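Exoenzyme S (Pseudomonas aeruginosa, PDB 6GN8) is a secreted toxin that probably transfers ADP-ribose to host proteins through the domain modelled here and, through another part, probably acts as a GTPase activator, speeding GTP hydrolysis. Local coordinates at residues L174-S186 against R195-S207. The protein carries 2 engineered substitutions. Numbering follows the deposited sequence.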
ATOM      1  N   LEU C 174      33.596   1.666  -8.994  1.00 45.12           N
ATOM      2  CA  LEU C 174      33.973   0.901  -7.810  1.00 43.95           C
ATOM      3  C   LEU C 174      33.139   1.259  -6.591  1.00 48.72           C
ATOM      4  O   LEU C 174      32.958   2.433  -6.278  1.00 49.60           O
ATOM      5  CB  LEU C 174      35.462   1.092  -7.469  1.00 43.27           C
ATOM      6  CG  LEU C 174      36.469   1.011  -8.602  1.00 46.03           C
ATOM      7  CD1 LEU C 174      37.864   1.246  -8.073  1.00 45.92           C
ATOM      8  CD2 LEU C 174      36.377  -0.323  -9.379  1.00 43.25           C
ATOM      9  N   TYR C 175      32.659   0.233  -5.886  1.00 44.72           N
ATOM     10  CA  TYR C 175      31.952   0.388  -4.602  1.00 43.65           C
ATOM     11  C   TYR C 175      32.941  -0.010  -3.511  1.00 45.96           C
ATOM     12  O   TYR C 175      33.794  -0.879  -3.735  1.00 43.53           O
ATOM     13  CB  TYR C 175      30.629  -0.420  -4.543  1.00 42.76           C
ATOM     14  CG  TYR C 175      29.548   0.240  -5.376  1.00 43.01           C
ATOM     15  CD1 TYR C 175      28.745   1.244  -4.840  1.00 46.02           C
ATOM     16  CD2 TYR C 175      29.385  -0.082  -6.726  1.00 41.88           C
ATOM     17  CE1 TYR C 175      27.796   1.907  -5.620  1.00 47.04           C
ATOM     18  CE2 TYR C 175      28.428   0.563  -7.509  1.00 42.95           C
ATOM     19  CZ  TYR C 175      27.640   1.561  -6.952  1.00 49.81           C
ATOM     20  OH  TYR C 175      26.749   2.257  -7.715  1.00 47.64           O
ATOM     21  N   ASN C 176      32.858   0.679  -2.366  1.00 43.27           N
ATOM     22  CA  ASN C 176      33.713   0.539  -1.192  1.00 44.55           C
ATOM     23  C   ASN C 176      33.719  -0.895  -0.638  1.00 49.50           C
ATOM     24  O   ASN C 176      32.738  -1.621  -0.786  1.00 48.14           O
ATOM     25  CB  ASN C 176      33.221   1.519  -0.106  1.00 44.94           C
ATOM     26  CG  ASN C 176      34.276   2.081   0.810  1.00 57.25           C
ATOM     27  OD1 ASN C 176      34.030   3.033   1.532  1.00 55.91           O
ATOM     28  ND2 ASN C 176      35.470   1.543   0.794  1.00 48.47           N
ATOM     29  N   LYS C 177      34.822  -1.308  -0.004  1.00 47.71           N
ATOM     30  CA  LYS C 177      34.871  -2.646   0.578  1.00 47.97           C
ATOM     31  C   LYS C 177      33.839  -2.690   1.722  1.00 54.05           C
ATOM     32  O   LYS C 177      33.645  -1.676   2.388  1.00 54.71           O
ATOM     33  CB  LYS C 177      36.301  -3.012   1.039  1.00 49.43           C
ATOM     34  CG  LYS C 177      36.839  -2.168   2.163  1.00 46.84           C
ATOM     35  CD  LYS C 177      38.121  -2.732   2.742  1.00 56.06           C
ATOM     36  CE  LYS C 177      38.605  -1.942   3.950  1.00 52.83           C
ATOM     37  NZ  LYS C 177      39.143  -0.599   3.582  1.00 58.72           N
ATOM     38  N   GLU C 178      33.128  -3.819   1.883  1.00 51.02           N
ATOM     39  CA  GLU C 178      32.091  -4.028   2.915  1.00 52.44           C
ATOM     40  C   GLU C 178      30.833  -3.148   2.684  1.00 59.07           C
ATOM     41  O   GLU C 178      30.104  -2.844   3.639  1.00 61.47           O
ATOM     42  CB  GLU C 178      32.652  -3.834   4.342  1.00 55.27           C
ATOM     43  CG  GLU C 178      33.683  -4.888   4.725  1.00 63.34           C
ATOM     44  CD  GLU C 178      34.330  -4.700   6.082  1.00 85.39           C
ATOM     45  OE1 GLU C 178      35.579  -4.648   6.134  1.00 76.46           O
ATOM     46  OE2 GLU C 178      33.596  -4.600   7.092  1.00 87.55           O
ATOM     47  N   THR C 179      30.556  -2.774   1.421  1.00 54.86           N
ATOM     48  CA  THR C 179      29.363  -1.999   1.089  1.00 54.75           C
ATOM     49  C   THR C 179      28.180  -2.946   1.102  1.00 58.36           C
ATOM     50  O   THR C 179      28.123  -3.910   0.328  1.00 57.05           O
ATOM     51  CB  THR C 179      29.482  -1.235  -0.242  1.00 58.68           C
ATOM     52  OG1 THR C 179      30.484  -0.237  -0.095  1.00 62.16           O
ATOM     53  CG2 THR C 179      28.153  -0.555  -0.654  1.00 52.10           C
ATOM     54  N   ASP C 180      27.258  -2.660   2.018  1.00 54.49           N
ATOM     55  CA  ASP C 180      26.027  -3.386   2.225  1.00 51.94           C
ATOM     56  C   ASP C 180      25.140  -3.216   1.008  1.00 50.79           C
ATOM     57  O   ASP C 180      24.805  -2.099   0.594  1.00 46.99           O
ATOM     58  CB  ASP C 180      25.320  -2.899   3.512  1.00 55.10           C
ATOM     59  CG  ASP C 180      25.841  -3.462   4.821  1.00 65.34           C
ATOM     60  OD1 ASP C 180      26.373  -4.596   4.814  1.00 65.17           O
ATOM     61  OD2 ASP C 180      25.677  -2.791   5.860  1.00 76.01           O
ATOM     62  N   MET C 181      24.803  -4.351   0.425  1.00 48.53           N
ATOM     63  CA  MET C 181      23.943  -4.498  -0.742  1.00 48.15           C
ATOM     64  C   MET C 181      22.724  -5.396  -0.413  1.00 53.30           C
ATOM     65  O   MET C 181      22.872  -6.441   0.244  1.00 53.92           O
ATOM     66  CB  MET C 181      24.731  -5.107  -1.909  1.00 49.35           C
ATOM     67  CG  MET C 181      25.877  -4.238  -2.414  1.00 53.57           C
ATOM     68  SD  MET C 181      25.286  -2.925  -3.500  1.00 58.36           S
ATOM     69  CE  MET C 181      26.838  -2.370  -4.170  1.00 54.95           C
ATOM     70  N   ARG C 182      21.536  -4.964  -0.844  1.00 47.99           N
ATOM     71  CA  ARG C 182      20.299  -5.723  -0.773  1.00 46.75           C
ATOM     72  C   ARG C 182      20.118  -6.514  -2.041  1.00 48.58           C
ATOM     73  O   ARG C 182      20.233  -5.967  -3.148  1.00 45.34           O
ATOM     74  CB  ARG C 182      19.092  -4.816  -0.585  1.00 47.63           C
ATOM     75  CG  ARG C 182      17.835  -5.602  -0.162  1.00 54.05           C
ATOM     76  CD  ARG C 182      16.674  -4.686   0.174  1.00 54.19           C
ATOM     77  NE  ARG C 182      17.064  -3.631   1.113  1.00 66.85           N
ATOM     78  CZ  ARG C 182      17.032  -3.743   2.437  1.00 85.19           C
ATOM     79  NH1 ARG C 182      17.423  -2.731   3.202  1.00 71.34           N
ATOM     80  NH2 ARG C 182      16.625  -4.873   3.008  1.00 69.54           N
ATOM     81  N   VAL C 183      19.828  -7.811  -1.885  1.00 45.65           N
ATOM     82  CA  VAL C 183      19.556  -8.669  -3.018  1.00 42.85           C
ATOM     83  C   VAL C 183      18.081  -8.445  -3.407  1.00 48.68           C
ATOM     84  O   VAL C 183      17.204  -8.929  -2.719  1.00 48.92           O
ATOM     85  CB  VAL C 183      19.875 -10.150  -2.708  1.00 45.15           C
ATOM     86  CG1 VAL C 183      19.532 -11.049  -3.910  1.00 43.34           C
ATOM     87  CG2 VAL C 183      21.336 -10.307  -2.320  1.00 45.13           C
ATOM     88  N   LEU C 184      17.816  -7.687  -4.479  1.00 44.70           N
ATOM     89  CA  LEU C 184      16.456  -7.415  -4.948  1.00 43.19           C
ATOM     90  C   LEU C 184      15.852  -8.617  -5.688  1.00 47.45           C
ATOM     91  O   LEU C 184      14.636  -8.760  -5.759  1.00 48.39           O
ATOM     92  CB  LEU C 184      16.460  -6.183  -5.879  1.00 42.37           C
ATOM     93  CG  LEU C 184      16.798  -4.807  -5.245  1.00 45.46           C
ATOM     94  CD1 LEU C 184      16.444  -3.708  -6.174  1.00 42.12           C
ATOM     95  CD2 LEU C 184      16.078  -4.597  -3.905  1.00 49.01           C
ATOM     96  N   LEU C 185      16.702  -9.431  -6.306  1.00 43.53           N
ATOM     97  CA  LEU C 185      16.330 -10.603  -7.097  1.00 41.00           C
ATOM     98  C   LEU C 185      17.540 -11.471  -7.272  1.00 45.61           C
ATOM     99  O   LEU C 185      18.632 -10.963  -7.588  1.00 45.23           O
ATOM    100  CB  LEU C 185      15.772 -10.174  -8.472  1.00 40.35           C
ATOM    101  CG  LEU C 185      15.291 -11.275  -9.423  1.00 45.16           C
ATOM    102  CD1 LEU C 185      13.895 -11.775  -9.052  1.00 45.23           C
ATOM    103  CD2 LEU C 185      15.328 -10.804 -10.868  1.00 46.28           C
ATOM    104  N   SER C 186      17.351 -12.782  -7.051  1.00 42.38           N
ATOM    105  CA  SER C 186      18.333 -13.837  -7.288  1.00 41.53           C
ATOM    106  C   SER C 186      17.615 -14.962  -7.978  1.00 45.41           C
ATOM    107  O   SER C 186      16.677 -15.544  -7.445  1.00 45.16           O
ATOM    108  CB  SER C 186      19.034 -14.295  -6.018  1.00 45.55           C
ATOM    109  OG  SER C 186      20.209 -14.969  -6.442  1.00 57.62           O
ATOM    110  N   ARG C 195      21.504 -14.912 -12.092  1.00 40.31           N
ATOM    111  CA  ARG C 195      21.166 -13.574 -12.556  1.00 40.38           C
ATOM    112  C   ARG C 195      20.600 -12.823 -11.382  1.00 43.78           C
ATOM    113  O   ARG C 195      19.544 -13.196 -10.856  1.00 42.39           O
ATOM    114  CB  ARG C 195      20.179 -13.656 -13.727  1.00 39.30           C
ATOM    115  CG  ARG C 195      20.662 -14.587 -14.840  1.00 44.40           C
ATOM    116  CD  ARG C 195      21.135 -13.770 -15.986  1.00 43.70           C
ATOM    117  NE  ARG C 195      21.773 -14.549 -17.034  1.00 44.75           N
ATOM    118  CZ  ARG C 195      22.415 -13.984 -18.045  1.00 54.96           C
ATOM    119  NH1 ARG C 195      22.996 -14.731 -18.970  1.00 49.32           N
ATOM    120  NH2 ARG C 195      22.489 -12.665 -18.136  1.00 44.09           N
ATOM    121  N   ARG C 196      21.351 -11.793 -10.928  1.00 40.22           N
ATOM    122  CA  ARG C 196      21.058 -11.059  -9.708  1.00 40.13           C
ATOM    123  C   ARG C 196      20.882  -9.577  -9.918  1.00 44.83           C
ATOM    124  O   ARG C 196      21.468  -8.986 -10.818  1.00 45.43           O
ATOM    125  CB  ARG C 196      22.198 -11.276  -8.666  1.00 42.46           C
ATOM    126  CG  ARG C 196      21.703 -11.997  -7.434  1.00 59.66           C
ATOM    127  CD  ARG C 196      22.633 -11.974  -6.243  1.00 67.13           C
ATOM    128  NE  ARG C 196      23.330 -13.251  -6.077  1.00 62.81           N
ATOM    129  CZ  ARG C 196      24.617 -13.420  -6.353  1.00 72.39           C
ATOM    130  NH1 ARG C 196      25.349 -12.403  -6.808  1.00 62.18           N
ATOM    131  NH2 ARG C 196      25.186 -14.601  -6.171  1.00 52.06           N
ATOM    132  N   VAL C 197      20.107  -8.966  -9.025  1.00 41.26           N
ATOM    133  CA  VAL C 197      19.907  -7.528  -8.992  1.00 40.83           C
ATOM    134  C   VAL C 197      20.268  -7.079  -7.577  1.00 45.43           C
ATOM    135  O   VAL C 197      19.700  -7.585  -6.603  1.00 46.07           O
ATOM    136  CB  VAL C 197      18.503  -7.064  -9.461  1.00 42.71           C
ATOM    137  CG1 VAL C 197      18.367  -5.543  -9.387  1.00 42.08           C
ATOM    138  CG2 VAL C 197      18.216  -7.561 -10.872  1.00 41.84           C
ATOM    139  N   LEU C 198      21.287  -6.214  -7.464  1.00 40.71           N
ATOM    140  CA  LEU C 198      21.728  -5.715  -6.160  1.00 40.81           C
ATOM    141  C   LEU C 198      21.475  -4.246  -6.058  1.00 43.79           C
ATOM    142  O   LEU C 198      21.597  -3.510  -7.042  1.00 43.26           O
ATOM    143  CB  LEU C 198      23.227  -5.966  -5.911  1.00 41.41           C
ATOM    144  CG  LEU C 198      23.770  -7.381  -5.950  1.00 46.98           C
ATOM    145  CD1 LEU C 198      25.306  -7.351  -5.980  1.00 47.34           C
ATOM    146  CD2 LEU C 198      23.323  -8.168  -4.732  1.00 50.83           C
ATOM    147  N   GLU C 199      21.199  -3.793  -4.856  1.00 41.95           N
ATOM    148  CA  GLU C 199      21.007  -2.376  -4.635  1.00 43.55           C
ATOM    149  C   GLU C 199      21.765  -1.954  -3.369  1.00 52.43           C
ATOM    150  O   GLU C 199      21.762  -2.693  -2.388  1.00 52.78           O
ATOM    151  CB  GLU C 199      19.505  -2.068  -4.547  1.00 44.55           C
ATOM    152  CG  GLU C 199      19.170  -0.690  -4.027  1.00 48.96           C
ATOM    153  CD  GLU C 199      17.729  -0.552  -3.580  1.00 58.97           C
ATOM    154  OE1 GLU C 199      17.291  -1.320  -2.694  1.00 60.31           O
ATOM    155  OE2 GLU C 199      17.037   0.336  -4.119  1.00 57.18           O
ATOM    156  N   GLU C 200      22.430  -0.782  -3.403  1.00 50.78           N
ATOM    157  CA  GLU C 200      23.117  -0.213  -2.243  1.00 52.39           C
ATOM    158  C   GLU C 200      22.069  -0.014  -1.155  1.00 57.40           C
ATOM    159  O   GLU C 200      21.118   0.741  -1.376  1.00 57.49           O
ATOM    160  CB  GLU C 200      23.782   1.116  -2.637  1.00 54.21           C
ATOM    161  CG  GLU C 200      24.848   1.601  -1.684  1.00 59.98           C
ATOM    162  CD  GLU C 200      25.313   3.007  -1.991  1.00 68.40           C
ATOM    163  OE1 GLU C 200      25.588   3.762  -1.029  1.00 65.37           O
ATOM    164  OE2 GLU C 200      25.378   3.367  -3.188  1.00 52.85           O
ATOM    165  N   ALA C 201      22.188  -0.752  -0.022  1.00 55.06           N
ATOM    166  CA  ALA C 201      21.221  -0.703   1.093  1.00 56.53           C
ATOM    167  C   ALA C 201      20.899   0.743   1.530  1.00 64.93           C
ATOM    168  O   ALA C 201      19.722   1.092   1.698  1.00 64.81           O
ATOM    169  CB  ALA C 201      21.731  -1.508   2.273  1.00 57.41           C
ATOM    170  N   ALA C 202      21.943   1.598   1.599  1.00 64.42           N
ATOM    171  CA  ALA C 202      21.889   3.019   1.978  1.00 66.60           C
ATOM    172  C   ALA C 202      20.998   3.892   1.042  1.00 71.60           C
ATOM    173  O   ALA C 202      20.809   5.081   1.344  1.00 73.97           O
ATOM    174  CB  ALA C 202      23.303   3.590   2.016  1.00 67.53           C
ATOM    175  N   LEU C 203      20.454   3.323  -0.069  1.00 64.83           N
ATOM    176  CA  LEU C 203      19.584   4.069  -0.989  1.00 64.60           C
ATOM    177  C   LEU C 203      18.167   4.292  -0.412  1.00 74.72           C
ATOM    178  O   LEU C 203      17.553   5.351  -0.636  1.00 75.52           O
ATOM    179  CB  LEU C 203      19.474   3.367  -2.352  1.00 61.61           C
ATOM    180  CG  LEU C 203      20.605   3.632  -3.330  1.00 64.83           C
ATOM    181  CD1 LEU C 203      20.348   2.950  -4.662  1.00 62.77           C
ATOM    182  CD2 LEU C 203      20.804   5.106  -3.550  1.00 66.70           C
ATOM    183  N   GLY C 204      17.668   3.280   0.290  1.00 73.48           N
ATOM    184  CA  GLY C 204      16.339   3.284   0.875  1.00 75.96           C
ATOM    185  C   GLY C 204      15.545   2.100   0.378  1.00 82.54           C
ATOM    186  O   GLY C 204      16.076   1.253  -0.357  1.00 82.43           O
ATOM    187  N   GLU C 205      14.262   2.039   0.762  1.00 79.39           N
ATOM    188  CA  GLU C 205      13.390   0.946   0.338  1.00 77.97           C
ATOM    189  C   GLU C 205      12.349   1.485  -0.655  1.00 79.22           C
ATOM    190  O   GLU C 205      11.791   0.715  -1.440  1.00 77.95           O
ATOM    191  CB  GLU C 205      12.774   0.217   1.551  1.00 80.66           C
ATOM    192  CG  GLU C 205      13.832  -0.545   2.362  1.00 94.88           C
ATOM    193  CD  GLU C 205      13.366  -1.448   3.492  1.00120.73           C
ATOM    194  OE1 GLU C 205      12.780  -0.927   4.470  1.00123.24           O
ATOM    195  OE2 GLU C 205      13.619  -2.674   3.417  1.00109.88           O
ATOM    196  N   LEU C 206      12.198   2.821  -0.699  1.00 74.28           N
ATOM    197  CA  LEU C 206      11.328   3.546  -1.623  1.00 73.53           C
ATOM    198  C   LEU C 206      12.054   3.842  -2.952  1.00 73.54           C
ATOM    199  O   LEU C 206      11.464   4.402  -3.882  1.00 74.02           O
ATOM    200  CB  LEU C 206      10.864   4.856  -0.968  1.00 76.77           C
ATOM    201  CG  LEU C 206      10.239   4.764   0.446  1.00 84.62           C
ATOM    202  CD1 LEU C 206      10.058   6.157   1.052  1.00 87.96           C
ATOM    203  CD2 LEU C 206       8.891   4.017   0.434  1.00 86.94           C
ATOM    204  N   SER C 207      13.349   3.506  -3.024  1.00 66.36           N
ATOM    205  CA  SER C 207      14.164   3.681  -4.225  1.00 64.25           C
ATOM    206  C   SER C 207      13.821   2.563  -5.227  1.00 60.03           C
ATOM    207  O   SER C 207      13.516   1.444  -4.814  1.00 55.64           O
ATOM    208  CB  SER C 207      15.655   3.665  -3.873  1.00 69.68           C
ATOM    209  OG  SER C 207      16.484   3.825  -5.017  1.00 79.44           O
TER
HETATM  210  O   HOH W   1      24.884   0.640   1.595  1.00 59.21           O
HETATM  211  O   HOH W   2      17.804  -1.180   0.244  1.00 63.56           O
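One face of the Arg182 guanidinium carries Glu205 OE2, 3.6 Å above its plane and offset toward the rim; this is a long salt bridge made by charge alone, and Glu205 is poorly ordered. At the edge, in the plane, Arg182 NE gives its hydrogen to water 2 at 2.7 Å. That water also lies within hydrogen-bonding distance of Glu199 OE1 and Gly204 O, so it links the arginine to the facing strand and to the loop after it. The Tyr175 ring has Met181 CE over one face and Glu200 OE2 at its edge, 3.7 Å from CE1, ring and carboxylate planes 64° apart; OE2 takes the backbone N-H of Arg156, and OE1 is hydrogen-bonded with Ser157 OG. The Met181 chain bends at chi2 (-80°), which brings SD over the facing strand, 3.6 Å from Glu200 N.

The backbones pair antiparallel, with Arg182 and Glu199 bonded in both directions. A classic beta bulge follows: Leu184 and Leu185 both face Val197, which accepts from Leu184 N through its O (2.8 Å) and donates through its N to Leu185 O (2.9 Å). Leu184 lays CD1 against Glu199 CB, while on the face of Met181, Val183 CG2 meets Leu198 CD2 at 3.8 Å.

This hairpin of strands 180-188 and 194-200 lies inside the mixed sheet of the ADP-ribosyltransferase domain, flanked by 126-128 and 149-155. Glu199 OE2 is held by a basic and an aromatic side chain of the chain of another protein, Arg182 NH2 bonds Gly124 O, and Met181 and Tyr175 pack on Leu133 of strand 133-136 and Val153 of strand 149-155.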